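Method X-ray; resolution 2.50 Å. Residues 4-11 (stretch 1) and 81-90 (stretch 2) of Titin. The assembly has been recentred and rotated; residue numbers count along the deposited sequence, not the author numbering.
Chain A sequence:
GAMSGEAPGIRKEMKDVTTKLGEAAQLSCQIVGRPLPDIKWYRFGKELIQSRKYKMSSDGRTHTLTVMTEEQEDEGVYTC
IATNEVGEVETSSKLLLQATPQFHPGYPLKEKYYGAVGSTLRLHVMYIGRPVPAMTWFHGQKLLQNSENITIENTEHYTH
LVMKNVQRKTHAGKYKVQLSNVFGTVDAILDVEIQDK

Stretch 1, residues 4-11: SGEAPGIR
Stretch 2, residues 81-90: IATNEVGEVE

Stretch 2 is a hairpin, strand 81-83 returning as strand 88-90. Residues 6-10 of stretch 1 are extended (Pro 8 -58/131) and run nearly parallel to strand 88-90, their N-to-C directions 15° apart. Ala 7 CA lies 4.6 Å from Gly 87 CA, and Pro 8 CA 5.8 Å from Glu 88 CA. The contact buries 451 Å².

Ala 82 N donates to Val 89 O (3.1 Å), and Val 89 N to Ala 82 O (3.0 Å). Ala 82 is small and points toward stretch 1, with Ala 82 CB 3.9 Å from Pro 8 CB.

Asn 84 is buried, chi1 p (79°), chi2 4°. Asn 84 ND2 donates to Glu 6 O at 2.7 Å, the one hydrogen bond between the stretches. Asn 84 OD1 accepts from Gly 87 N at 2.9 Å, so the amide ties the turn to stretch 1.

Glu 85 and Val 86 are near phi/psi -60/-40. Val 86, chi1 t, places Val 86 CG1 3.8 Å from Ala 7 CB. A CB on Gly 5 would clash with Val 86 CG2.

Gly 87 is extended (175/-174). Buried Pro 8 lacks an N-H; Gly 87 O meets Pro 8 CD at 2.9 Å, tightly. Val 89, chi1 m, points toward stretch 1, offering apolar surface: Val 89 CG2 lies 3.7 Å from Pro 8 CB and 4.2 Å from Ile 10 CG1 (chi1 m, chi2 t).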

ATOM      1  N   SER A   4     -39.310 -23.104  -0.663  1.00114.53           N
ATOM      2  CA  SER A   4     -37.971 -22.994  -0.130  1.00109.82           C
ATOM      3  C   SER A   4     -36.826 -22.855  -1.103  1.00106.08           C
ATOM      4  O   SER A   4     -36.837 -23.362  -2.218  1.00106.68           O
ATOM      5  CB  SER A   4     -37.692 -24.170   0.806  1.00108.21           C
ATOM      6  OG  SER A   4     -38.527 -24.119   1.941  1.00109.47           O
ATOM      7  N   GLY A   5     -35.830 -22.140  -0.621  1.00100.56           N
ATOM      8  CA  GLY A   5     -34.622 -21.864  -1.345  1.00 93.07           C
ATOM      9  C   GLY A   5     -33.592 -21.946  -0.259  1.00 86.68           C
ATOM     10  O   GLY A   5     -33.935 -21.897   0.916  1.00 88.64           O
ATOM     11  N   GLU A   6     -32.339 -22.079  -0.638  1.00 78.02           N
ATOM     12  CA  GLU A   6     -31.294 -22.161   0.341  1.00 73.76           C
ATOM     13  C   GLU A   6     -30.523 -20.870   0.221  1.00 70.02           C
ATOM     14  O   GLU A   6     -30.136 -20.478  -0.871  1.00 70.72           O
ATOM     15  CB  GLU A   6     -30.417 -23.369   0.054  1.00 72.78           C
ATOM     16  CG  GLU A   6     -31.227 -24.598  -0.288  1.00 73.58           C
ATOM     17  CD  GLU A   6     -30.405 -25.859  -0.337  1.00 75.30           C
ATOM     18  OE1 GLU A   6     -30.829 -26.818  -1.013  1.00 74.39           O
ATOM     19  OE2 GLU A   6     -29.338 -25.899   0.299  1.00 77.06           O
ATOM     20  N   ALA A   7     -30.307 -20.205   1.347  1.00 64.52           N
ATOM     21  CA  ALA A   7     -29.578 -18.951   1.357  1.00 57.41           C
ATOM     22  C   ALA A   7     -28.166 -19.317   1.002  1.00 51.78           C
ATOM     23  O   ALA A   7     -27.755 -20.447   1.195  1.00 51.45           O
ATOM     24  CB  ALA A   7     -29.636 -18.306   2.711  1.00 58.22           C
ATOM     25  N   PRO A   8     -27.416 -18.371   0.473  1.00 47.53           N
ATOM     26  CA  PRO A   8     -26.041 -18.676   0.097  1.00 43.77           C
ATOM     27  C   PRO A   8     -25.225 -19.181   1.282  1.00 45.26           C
ATOM     28  O   PRO A   8     -25.216 -18.591   2.350  1.00 48.65           O
ATOM     29  CB  PRO A   8     -25.515 -17.325  -0.374  1.00 42.36           C
ATOM     30  CG  PRO A   8     -26.693 -16.582  -0.768  1.00 45.72           C
ATOM     31  CD  PRO A   8     -27.765 -16.982   0.171  1.00 47.53           C
ATOM     32  N   GLY A   9     -24.533 -20.285   1.056  1.00 42.68           N
ATOM     33  CA  GLY A   9     -23.705 -20.911   2.061  1.00 41.11           C
ATOM     34  C   GLY A   9     -22.273 -20.949   1.598  1.00 40.09           C
ATOM     35  O   GLY A   9     -21.998 -21.243   0.449  1.00 39.39           O
ATOM     36  N   ILE A  10     -21.356 -20.643   2.494  1.00 38.39           N
ATOM     37  CA  ILE A  10     -19.957 -20.646   2.138  1.00 36.65           C
ATOM     38  C   ILE A  10     -19.371 -22.046   2.196  1.00 35.55           C
ATOM     39  O   ILE A  10     -19.434 -22.700   3.215  1.00 30.96           O
ATOM     40  CB  ILE A  10     -19.177 -19.688   3.058  1.00 36.05           C
ATOM     41  CG1 ILE A  10     -19.604 -18.248   2.780  1.00 34.97           C
ATOM     42  CG2 ILE A  10     -17.696 -19.837   2.864  1.00 30.34           C
ATOM     43  CD1 ILE A  10     -19.398 -17.311   3.911  1.00 33.78           C
ATOM     44  N   ARG A  11     -18.803 -22.498   1.080  1.00 39.30           N
ATOM     45  CA  ARG A  11     -18.157 -23.805   1.007  1.00 40.50           C
ATOM     46  C   ARG A  11     -16.682 -23.595   1.270  1.00 37.29           C
ATOM     47  O   ARG A  11     -16.075 -24.293   2.054  1.00 40.43           O
ATOM     48  CB  ARG A  11     -18.368 -24.446  -0.350  1.00 42.09           C
ATOM     49  CG  ARG A  11     -19.708 -25.077  -0.496  1.00 44.65           C
ATOM     50  CD  ARG A  11     -19.734 -26.414   0.181  1.00 49.23           C
ATOM     51  NE  ARG A  11     -21.075 -26.970   0.241  1.00 52.97           N
ATOM     52  CZ  ARG A  11     -21.635 -27.683  -0.723  1.00 57.62           C
ATOM     53  NH1 ARG A  11     -20.990 -27.920  -1.847  1.00 56.79           N
ATOM     54  NH2 ARG A  11     -22.851 -28.150  -0.567  1.00 62.14           N
ATOM     55  N   ILE A  81     -19.988 -10.506  -1.804  1.00 32.27           N
ATOM     56  CA  ILE A  81     -21.303 -10.717  -1.214  1.00 32.96           C
ATOM     57  C   ILE A  81     -22.203 -11.529  -2.133  1.00 31.94           C
ATOM     58  O   ILE A  81     -22.470 -11.148  -3.251  1.00 34.11           O
ATOM     59  CB  ILE A  81     -21.979  -9.409  -0.845  1.00 34.48           C
ATOM     60  CG1 ILE A  81     -21.152  -8.696   0.209  1.00 35.58           C
ATOM     61  CG2 ILE A  81     -23.350  -9.671  -0.291  1.00 34.83           C
ATOM     62  CD1 ILE A  81     -21.909  -7.681   0.967  1.00 36.51           C
ATOM     63  N   ALA A  82     -22.684 -12.648  -1.627  1.00 29.76           N
ATOM     64  CA  ALA A  82     -23.535 -13.526  -2.396  1.00 27.07           C
ATOM     65  C   ALA A  82     -24.977 -13.400  -1.946  1.00 34.28           C
ATOM     66  O   ALA A  82     -25.280 -13.494  -0.772  1.00 34.50           O
ATOM     67  CB  ALA A  82     -23.059 -14.928  -2.249  1.00 17.22           C
ATOM     68  N   THR A  83     -25.873 -13.169  -2.892  1.00 36.85           N
ATOM     69  CA  THR A  83     -27.275 -13.001  -2.557  1.00 35.83           C
ATOM     70  C   THR A  83     -28.270 -13.768  -3.415  1.00 39.80           C
ATOM     71  O   THR A  83     -28.020 -14.081  -4.568  1.00 39.68           O
ATOM     72  CB  THR A  83     -27.672 -11.532  -2.637  1.00 34.23           C
ATOM     73  OG1 THR A  83     -26.663 -10.725  -2.034  1.00 37.36           O
ATOM     74  CG2 THR A  83     -28.960 -11.306  -1.927  1.00 35.33           C
ATOM     75  N   ASN A  84     -29.411 -14.054  -2.806  1.00 39.28           N
ATOM     76  CA  ASN A  84     -30.528 -14.746  -3.427  1.00 41.64           C
ATOM     77  C   ASN A  84     -31.779 -14.342  -2.647  1.00 48.65           C
ATOM     78  O   ASN A  84     -31.664 -13.626  -1.667  1.00 49.30           O
ATOM     79  CB  ASN A  84     -30.296 -16.249  -3.595  1.00 41.51           C
ATOM     80  CG  ASN A  84     -30.513 -17.016  -2.347  1.00 44.20           C
ATOM     81  OD1 ASN A  84     -30.916 -16.467  -1.345  1.00 48.51           O
ATOM     82  ND2 ASN A  84     -30.248 -18.302  -2.395  1.00 42.80           N
ATOM     83  N   GLU A  85     -32.967 -14.750  -3.065  1.00 53.61           N
ATOM     84  CA  GLU A  85     -34.166 -14.328  -2.346  1.00 55.37           C
ATOM     85  C   GLU A  85     -34.163 -14.764  -0.892  1.00 55.93           C
ATOM     86  O   GLU A  85     -34.582 -14.013  -0.024  1.00 60.34           O
ATOM     87  CB  GLU A  85     -35.439 -14.863  -3.001  1.00 59.64           C
ATOM     88  CG  GLU A  85     -35.409 -15.041  -4.492  1.00 64.75           C
ATOM     89  CD  GLU A  85     -36.504 -15.980  -4.969  1.00 69.81           C
ATOM     90  OE1 GLU A  85     -37.410 -15.536  -5.696  1.00 72.56           O
ATOM     91  OE2 GLU A  85     -36.453 -17.171  -4.618  1.00 69.21           O
ATOM     92  N   VAL A  86     -33.698 -15.973  -0.626  1.00 52.40           N
ATOM     93  CA  VAL A  86     -33.666 -16.485   0.733  1.00 51.29           C
ATOM     94  C   VAL A  86     -32.782 -15.699   1.694  1.00 53.68           C
ATOM     95  O   VAL A  86     -33.151 -15.508   2.841  1.00 56.54           O
ATOM     96  CB  VAL A  86     -33.208 -17.928   0.760  1.00 47.59           C
ATOM     97  CG1 VAL A  86     -33.401 -18.500   2.133  1.00 46.46           C
ATOM     98  CG2 VAL A  86     -33.947 -18.723  -0.262  1.00 45.93           C
ATOM     99  N   GLY A  87     -31.614 -15.257   1.241  1.00 51.80           N
ATOM    100  CA  GLY A  87     -30.715 -14.504   2.096  1.00 50.36           C
ATOM    101  C   GLY A  87     -29.378 -14.179   1.472  1.00 51.12           C
ATOM    102  O   GLY A  87     -29.162 -14.434   0.306  1.00 50.25           O
ATOM    103  N   GLU A  88     -28.475 -13.607   2.252  1.00 47.52           N
ATOM    104  CA  GLU A  88     -27.159 -13.270   1.733  1.00 51.95           C
ATOM    105  C   GLU A  88     -26.019 -13.561   2.705  1.00 48.95           C
ATOM    106  O   GLU A  88     -26.211 -13.520   3.908  1.00 48.24           O
ATOM    107  CB  GLU A  88     -27.123 -11.818   1.265  1.00 54.31           C
ATOM    108  CG  GLU A  88     -27.003 -10.793   2.349  1.00 57.80           C
ATOM    109  CD  GLU A  88     -27.000  -9.384   1.794  1.00 62.47           C
ATOM    110  OE1 GLU A  88     -26.545  -8.464   2.495  1.00 64.55           O
ATOM    111  OE2 GLU A  88     -27.456  -9.191   0.654  1.00 61.87           O
ATOM    112  N   VAL A  89     -24.835 -13.854   2.165  1.00 46.02           N
ATOM    113  CA  VAL A  89     -23.661 -14.136   2.982  1.00 41.12           C
ATOM    114  C   VAL A  89     -22.537 -13.213   2.561  1.00 39.93           C
ATOM    115  O   VAL A  89     -22.538 -12.689   1.458  1.00 43.46           O
ATOM    116  CB  VAL A  89     -23.166 -15.578   2.829  1.00 35.92           C
ATOM    117  CG1 VAL A  89     -24.239 -16.560   3.230  1.00 39.88           C
ATOM    118  CG2 VAL A  89     -22.703 -15.826   1.419  1.00 32.10           C
ATOM    119  N   GLU A  90     -21.580 -13.014   3.452  1.00 36.95           N
ATOM    120  CA  GLU A  90     -20.450 -12.151   3.171  1.00 35.34           C
ATOM    121  C   GLU A  90     -19.110 -12.802   3.518  1.00 33.60           C
ATOM    122  O   GLU A  90     -18.998 -13.520   4.503  1.00 35.44           O
ATOM    123  CB  GLU A  90     -20.622 -10.843   3.937  1.00 38.54           C
ATOM    124  CG  GLU A  90     -19.363 -10.049   4.138  1.00 41.94           C
ATOM    125  CD  GLU A  90     -19.586  -8.850   5.024  1.00 44.40           C
ATOM    126  OE1 GLU A  90     -20.677  -8.261   4.959  1.00 45.13           O
ATOM    127  OE2 GLU A  90     -18.667  -8.495   5.784  1.00 47.05           O
TER